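Local atomic coordinates of EmGH1 (Erythrobacter marinus, PDB entry 5Z87), a protein that probably acts as a family 3 glycoside hydrolase that cleaves beta-glucosidic bonds, with related xylosidase or arabinofuranosidase activities also possible. Residues A[30-36]-A[45-50]; A[142-148]-A[600-605]; A[413-417]-A[610-614]. The contacts are given in a common frame with arbitrary orientation. Residue numbers count along the deposited sequence, not the author numbering.

Contact 1: residues A[30-36]-A[45-50]; sequences NQASDDY and RRAAAL
Residues 30-36 form an irregular arm that runs obliquely across helix 43-51, of which 45-50 is the facing part. The arm contains a type I beta turn from Gln31 to Asp34, closed by Asp34 N donating to Gln31 O at 3.2 Å. Its two ends lie nearest the start of the helical segment: CA of Asn30 is 6.0 Å from CA of Arg45, and CA of Tyr36 is 4.2 Å from CA of Arg46. Asp34, with chi1 in m, directs its carboxylate at Arg45 in a salt bridge. Arg45 NE donates to Asp34 OD2 at 2.9 Å, and Arg45 NH2 makes a weak bond to Asp34 OD1 at 2.8 Å. Asp34 OD2 also accepts from Gln31 N at 3.2 Å, so one carboxylate serves both the turn and the helix. This is an N-terminal arm held on the first helix of the modelled chain, which itself rests on helix 366-382 through Ala47 and Ala48. The backbone carbonyl of Tyr36 is an acceptor for two donors of one guanidinium, Arg46 NE at 3.0 Å and Arg46 NH2 at 3.3 Å; the remaining nitrogen, Arg46 NH1, forms a salt bridge with Asp387 and a hydrogen bond with Tyr222. Asp35 turns its CB from the helix, and its OD1 accepts from Arg37 N. Between the polar anchors, Ala49 CB sits 4.2 Å from Tyr36 CB. Tyr36 takes chi1 p, and Leu50, tp, sets CD1 4.0 Å from the centroid of the Tyr36 ring, over its face, in a CH-pi contact.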
# COMPACT_ATOMS: atom_id res chain seq x y z
N ASN A 30 14.01 -38.34 -26.81
CA ASN A 30 14.15 -39.32 -25.74
C ASN A 30 14.03 -40.75 -26.28
O ASN A 30 12.95 -41.19 -26.70
CB ASN A 30 13.10 -39.07 -24.64
CG ASN A 30 13.72 -38.88 -23.25
OD1 ASN A 30 14.73 -38.19 -23.08
ND2 ASN A 30 13.09 -39.47 -22.24
N GLN A 31 15.15 -41.48 -26.25
CA GLN A 31 15.28 -42.79 -26.86
C GLN A 31 15.63 -43.85 -25.82
O GLN A 31 16.19 -43.56 -24.76
CB GLN A 31 16.36 -42.79 -27.96
CG GLN A 31 15.82 -42.97 -29.38
CD GLN A 31 14.69 -42.02 -29.70
OE1 GLN A 31 14.91 -40.83 -29.93
NE2 GLN A 31 13.46 -42.53 -29.71
N ALA A 32 15.32 -45.11 -26.15
CA ALA A 32 15.71 -46.22 -25.30
C ALA A 32 17.22 -46.44 -25.31
O ALA A 32 17.75 -47.04 -24.37
CB ALA A 32 15.00 -47.50 -25.75
N SER A 33 17.91 -45.98 -26.35
CA SER A 33 19.37 -46.06 -26.41
C SER A 33 20.07 -45.01 -25.56
O SER A 33 21.31 -45.00 -25.52
CB SER A 33 19.84 -45.94 -27.85
OG SER A 33 19.84 -44.58 -28.27
N ASP A 34 19.33 -44.11 -24.91
CA ASP A 34 19.94 -43.02 -24.17
C ASP A 34 20.72 -43.55 -22.97
O ASP A 34 20.23 -44.40 -22.22
CB ASP A 34 18.88 -42.01 -23.72
CG ASP A 34 18.42 -41.10 -24.85
OD1 ASP A 34 18.91 -41.27 -25.99
OD2 ASP A 34 17.57 -40.21 -24.61
N ASP A 35 21.92 -43.02 -22.78
CA ASP A 35 22.87 -43.48 -21.77
C ASP A 35 23.32 -42.27 -20.97
O ASP A 35 23.88 -41.33 -21.55
CB ASP A 35 24.07 -44.17 -22.44
CG ASP A 35 24.94 -44.94 -21.45
OD1 ASP A 35 25.03 -44.53 -20.27
OD2 ASP A 35 25.55 -45.95 -21.87
N TYR A 36 23.12 -42.29 -19.64
CA TYR A 36 23.43 -41.11 -18.84
C TYR A 36 24.92 -40.78 -18.84
O TYR A 36 25.30 -39.66 -18.49
CB TYR A 36 22.90 -41.29 -17.41
CG TYR A 36 23.85 -41.96 -16.44
CD1 TYR A 36 24.83 -41.24 -15.77
CD2 TYR A 36 23.76 -43.34 -16.20
CE1 TYR A 36 25.72 -41.86 -14.89
CE2 TYR A 36 24.65 -43.98 -15.31
CZ TYR A 36 25.62 -43.23 -14.67
OH TYR A 36 26.50 -43.82 -13.79
N ARG A 45 18.16 -35.48 -21.67
CA ARG A 45 18.15 -36.89 -22.02
C ARG A 45 19.04 -37.70 -21.08
O ARG A 45 18.67 -38.81 -20.67
CB ARG A 45 18.53 -37.07 -23.48
CG ARG A 45 17.41 -36.55 -24.40
CD ARG A 45 17.77 -36.55 -25.88
NE ARG A 45 17.79 -37.90 -26.43
CZ ARG A 45 18.21 -38.20 -27.65
NH1 ARG A 45 18.64 -37.24 -28.46
NH2 ARG A 45 18.20 -39.46 -28.07
N ARG A 46 20.17 -37.14 -20.65
CA ARG A 46 20.99 -37.83 -19.66
C ARG A 46 20.25 -37.95 -18.34
O ARG A 46 20.37 -38.97 -17.64
CB ARG A 46 22.34 -37.14 -19.48
CG ARG A 46 23.18 -37.14 -20.76
CD ARG A 46 24.45 -36.32 -20.60
NE ARG A 46 25.35 -36.93 -19.63
CZ ARG A 46 26.52 -36.41 -19.26
NH1 ARG A 46 26.94 -35.27 -19.78
NH2 ARG A 46 27.26 -37.05 -18.36
N ALA A 47 19.46 -36.93 -17.98
CA ALA A 47 18.75 -36.98 -16.69
C ALA A 47 17.64 -38.02 -16.71
O ALA A 47 17.45 -38.75 -15.73
CB ALA A 47 18.17 -35.60 -16.34
N ALA A 48 16.89 -38.11 -17.80
CA ALA A 48 15.87 -39.16 -17.90
C ALA A 48 16.51 -40.55 -17.82
O ALA A 48 16.04 -41.42 -17.09
CB ALA A 48 15.08 -39.00 -19.20
N ALA A 49 17.59 -40.76 -18.58
CA ALA A 49 18.24 -42.07 -18.57
C ALA A 49 18.71 -42.43 -17.16
O ALA A 49 18.57 -43.58 -16.72
CB ALA A 49 19.40 -42.09 -19.56
N LEU A 50 19.24 -41.46 -16.42
CA LEU A 50 19.71 -41.75 -15.07
C LEU A 50 18.55 -42.00 -14.13
O LEU A 50 18.61 -42.91 -13.29
CB LEU A 50 20.57 -40.59 -14.56
CG LEU A 50 21.05 -40.68 -13.11
CD1 LEU A 50 21.86 -41.95 -12.90
CD2 LEU A 50 21.86 -39.43 -12.71

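Contact 2: residues A[142-148]-A[600-605]; sequences QFPQAMA and AFYPGE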
# COMPACT_ATOMS: atom_id res chain seq x y z
N GLN A 142 34.24 -7.77 -3.97
CA GLN A 142 32.96 -7.19 -3.58
C GLN A 142 32.65 -6.01 -4.49
O GLN A 142 33.15 -4.90 -4.29
CB GLN A 142 33.00 -6.76 -2.12
CG GLN A 142 33.07 -7.94 -1.19
CD GLN A 142 32.07 -9.02 -1.56
OE1 GLN A 142 30.87 -8.86 -1.33
NE2 GLN A 142 32.56 -10.12 -2.14
N PHE A 143 31.80 -6.24 -5.48
CA PHE A 143 31.38 -5.19 -6.40
C PHE A 143 30.38 -4.25 -5.71
O PHE A 143 29.95 -4.48 -4.57
CB PHE A 143 30.83 -5.85 -7.65
CG PHE A 143 31.86 -6.65 -8.39
CD1 PHE A 143 32.74 -6.03 -9.27
CD2 PHE A 143 31.98 -8.02 -8.19
CE1 PHE A 143 33.71 -6.77 -9.96
CE2 PHE A 143 32.94 -8.77 -8.87
CZ PHE A 143 33.80 -8.14 -9.75
N PRO A 144 30.01 -3.13 -6.35
CA PRO A 144 28.97 -2.28 -5.75
C PRO A 144 27.68 -3.08 -5.60
O PRO A 144 27.40 -4.00 -6.37
CB PRO A 144 28.81 -1.13 -6.76
CG PRO A 144 30.09 -1.11 -7.52
CD PRO A 144 30.53 -2.54 -7.60
N GLN A 145 26.91 -2.73 -4.58
CA GLN A 145 25.64 -3.39 -4.32
C GLN A 145 24.73 -3.31 -5.56
O GLN A 145 24.94 -2.50 -6.46
CB GLN A 145 24.98 -2.77 -3.09
CG GLN A 145 23.68 -3.43 -2.62
CD GLN A 145 23.84 -4.92 -2.34
OE1 GLN A 145 24.02 -5.73 -3.26
NE2 GLN A 145 23.73 -5.29 -1.08
N ALA A 146 23.72 -4.18 -5.60
CA ALA A 146 22.90 -4.30 -6.80
C ALA A 146 22.21 -2.98 -7.17
O ALA A 146 22.23 -2.56 -8.34
CB ALA A 146 21.89 -5.44 -6.61
N MET A 147 21.61 -2.29 -6.20
CA MET A 147 20.96 -1.02 -6.51
C MET A 147 21.97 0.03 -6.96
O MET A 147 21.68 0.82 -7.87
CB MET A 147 20.18 -0.49 -5.31
CG MET A 147 19.34 0.75 -5.65
SD MET A 147 17.97 0.93 -4.50
CE MET A 147 16.71 -0.12 -5.24
N ALA A 148 23.16 0.06 -6.35
CA ALA A 148 24.22 0.95 -6.84
C ALA A 148 24.53 0.67 -8.30
O ALA A 148 24.55 1.59 -9.14
CB ALA A 148 25.48 0.78 -5.99
N ALA A 600 26.02 7.38 -3.48
CA ALA A 600 26.88 6.25 -3.82
C ALA A 600 26.26 4.91 -3.49
O ALA A 600 26.83 3.88 -3.84
CB ALA A 600 28.24 6.38 -3.11
N PHE A 601 25.10 4.92 -2.83
CA PHE A 601 24.50 3.70 -2.32
C PHE A 601 25.55 2.91 -1.54
O PHE A 601 26.04 3.38 -0.51
CB PHE A 601 23.83 2.94 -3.48
CG PHE A 601 22.46 3.50 -3.82
CD1 PHE A 601 21.34 3.12 -3.08
CD2 PHE A 601 22.31 4.46 -4.81
CE1 PHE A 601 20.09 3.65 -3.37
CE2 PHE A 601 21.06 5.00 -5.10
CZ PHE A 601 19.94 4.58 -4.38
N TYR A 602 25.92 1.71 -2.00
CA TYR A 602 27.08 1.02 -1.45
C TYR A 602 28.02 0.82 -2.62
O TYR A 602 27.69 0.06 -3.54
CB TYR A 602 26.72 -0.32 -0.81
CG TYR A 602 25.99 -0.19 0.51
CD1 TYR A 602 26.36 0.75 1.46
CD2 TYR A 602 24.89 -1.00 0.79
CE1 TYR A 602 25.70 0.86 2.67
CE2 TYR A 602 24.23 -0.91 2.00
CZ TYR A 602 24.63 0.04 2.94
OH TYR A 602 23.97 0.15 4.14
N PRO A 603 29.16 1.53 -2.67
CA PRO A 603 29.93 1.60 -3.92
C PRO A 603 30.98 0.50 -4.08
O PRO A 603 31.84 0.59 -4.96
CB PRO A 603 30.56 2.99 -3.84
CG PRO A 603 30.73 3.22 -2.39
CD PRO A 603 29.62 2.50 -1.67
N GLY A 604 30.90 -0.56 -3.29
CA GLY A 604 31.80 -1.68 -3.50
C GLY A 604 33.16 -1.45 -2.87
O GLY A 604 33.40 -0.46 -2.17
N GLU A 605 34.08 -2.39 -3.13
CA GLU A 605 35.32 -2.40 -2.35
C GLU A 605 36.34 -1.38 -2.84
O GLU A 605 37.22 -0.99 -2.07
CB GLU A 605 35.91 -3.81 -2.34
CG GLU A 605 36.31 -4.34 -3.69
CD GLU A 605 37.30 -5.49 -3.59
OE1 GLU A 605 36.90 -6.59 -3.14
OE2 GLU A 605 38.49 -5.27 -3.93
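Gly604 lies so close to the opposing backbone that its CA is only 3.7 Å from the CA of Pro144: an ideal CB would clash with Pro144 N, and the backbone angles of Gly604 by themselves call for glycine. The contact is part of the buried interface between the N-terminal TIM-barrel domain and the C-terminal domain of the family 3 fold, joining the start of helix 146-150 to the loop after strand 596-601. Three hydrogen bonds link the two segments. Glu605 N donates to Gln142 O (2.9 Å) and Gln142 N to Glu605 OE1 (3.0 Å), while the other carboxylate oxygen of Glu605 forms a salt bridge with Arg401. Gln145, at the N-cap position of the helix, gives its N to Tyr602 O at 3.1 Å. Beyond it Ala148 CB packs 3.7 Å from Phe601 CB, and Met147 makes a Met-aromatic contact with Phe601, its CG above the ring face and its SD 3.6 Å from Phe601 CE1.

Contact 3: residues A[413-417]-A[610-614]; sequences AEESI and AIASI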
# COMPACT_ATOMS: atom_id res chain seq x y z
N ALA A 413 31.91 1.34 -9.91
CA ALA A 413 31.56 2.44 -9.01
C ALA A 413 31.63 3.79 -9.72
O ALA A 413 30.73 4.63 -9.56
CB ALA A 413 32.48 2.41 -7.79
N GLU A 414 32.69 4.02 -10.51
CA GLU A 414 32.82 5.27 -11.27
C GLU A 414 31.63 5.51 -12.21
O GLU A 414 31.30 6.67 -12.51
CB GLU A 414 34.14 5.29 -12.07
CG GLU A 414 35.40 5.27 -11.16
CD GLU A 414 36.74 5.25 -11.93
OE1 GLU A 414 36.76 4.90 -13.13
OE2 GLU A 414 37.77 5.60 -11.31
N GLU A 415 30.99 4.44 -12.69
CA GLU A 415 29.84 4.59 -13.58
C GLU A 415 28.52 4.72 -12.83
O GLU A 415 27.52 5.10 -13.43
CB GLU A 415 29.73 3.40 -14.54
CG GLU A 415 30.89 3.22 -15.51
CD GLU A 415 30.80 4.13 -16.72
OE1 GLU A 415 29.67 4.41 -17.17
OE2 GLU A 415 31.85 4.57 -17.21
N SER A 416 28.50 4.41 -11.53
CA SER A 416 27.27 4.27 -10.77
C SER A 416 26.96 5.45 -9.86
O SER A 416 25.78 5.75 -9.65
CB SER A 416 27.34 3.02 -9.89
OG SER A 416 27.48 1.87 -10.70
N ILE A 417 27.98 6.10 -9.30
CA ILE A 417 27.72 7.16 -8.34
C ILE A 417 26.91 8.27 -9.01
O ILE A 417 27.19 8.68 -10.15
CB ILE A 417 29.04 7.67 -7.74
CG1 ILE A 417 29.73 6.53 -6.99
CG2 ILE A 417 28.78 8.80 -6.78
CD1 ILE A 417 31.17 6.79 -6.65
N ALA A 610 36.73 5.67 -6.23
CA ALA A 610 35.83 6.22 -7.24
C ALA A 610 35.18 7.51 -6.74
O ALA A 610 35.04 8.47 -7.50
CB ALA A 610 34.79 5.18 -7.64
N ILE A 611 34.80 7.56 -5.46
CA ILE A 611 34.25 8.79 -4.88
C ILE A 611 35.26 9.93 -4.99
O ILE A 611 34.92 11.05 -5.41
CB ILE A 611 33.85 8.55 -3.42
CG1 ILE A 611 32.68 7.57 -3.35
CG2 ILE A 611 33.53 9.87 -2.73
CD1 ILE A 611 32.25 7.22 -1.95
N ALA A 612 36.51 9.67 -4.60
CA ALA A 612 37.52 10.72 -4.67
C ALA A 612 37.73 11.18 -6.11
O ALA A 612 37.85 12.38 -6.37
CB ALA A 612 38.84 10.22 -4.07
N SER A 613 37.74 10.25 -7.05
CA SER A 613 37.93 10.62 -8.45
C SER A 613 36.79 11.50 -8.96
O SER A 613 37.01 12.38 -9.81
CB SER A 613 38.07 9.36 -9.31
OG SER A 613 39.23 8.63 -8.95
N ILE A 614 35.57 11.28 -8.48
CA ILE A 614 34.45 12.09 -8.93
C ILE A 614 34.43 13.42 -8.19
O ILE A 614 34.08 14.45 -8.78
CB ILE A 614 33.13 11.32 -8.76
CG1 ILE A 614 32.96 10.32 -9.89
CG2 ILE A 614 31.92 12.26 -8.71
CD1 ILE A 614 32.08 9.15 -9.52
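Apolar contacts hold the C-terminal part of helix 403-416 and the following Ile417 against helix 607-615, and no hydrogen bond crosses between them. The backbones come closest at Glu414 and Ala610, whose CA atoms are 5.1 Å apart; Ala610 brings only a methyl group to this approach, and the methyls meet with Ala413 CB 3.6 Å from Ala610 CB. The aliphatic part of Glu414 lies on the same methyl, its CG 3.6 Å from Ala610 CB. Further along, Ile417 points toward the second helix. Its CD1 reaches Ile611 CG1 at 3.7 Å and Ala610 CB at 4.1 Å, while Ile417 CB meets Ile614 CD1 at 3.8 Å, so one side chain lies against three residues of one helical turn.

Polar groups gather at the edge of this patch without pairing across it. Glu414 OE2 is 4.1 Å from Ser613 OG, and the two are joined through Arg410, which forms a salt bridge with Glu414 and a hydrogen bond with Ser613 OG; this hydroxyl is also hydrogen-bonded to the backbone O of His609. The CA-to-CB bond of Glu415 points away, and its carboxylate forms salt bridges with Arg154 and Lys730.

Within the fold, helix 403-416 leads into edge strand 418-422. Both Ile417 and Ile614 also touch Leu598 of strand 596-601, the antiparallel neighbour of 418-422, so the helix pair is fastened to this margin of the mixed sheet.

From the N terminus, contact 1 closes first, across only eight intervening residues, and remains a local clasp: its nearest atoms are about 29 Å from those of contact 2 and about 38 Å from those of contact 3. The other two are long-range and cross, their segments running 142-148, 413-417, 600-605, 610-614. Contact 2 ties the barrel domain to the mixed-sheet domain; contact 3 fixes the helix leading into that sheet to the helix following strand 596-601. With centres 11 Å apart they share a buried region, where Ala148 O lies 3.2 Å from Ser416 CB and Pro603 O 3.4 Å from Ala413 CB.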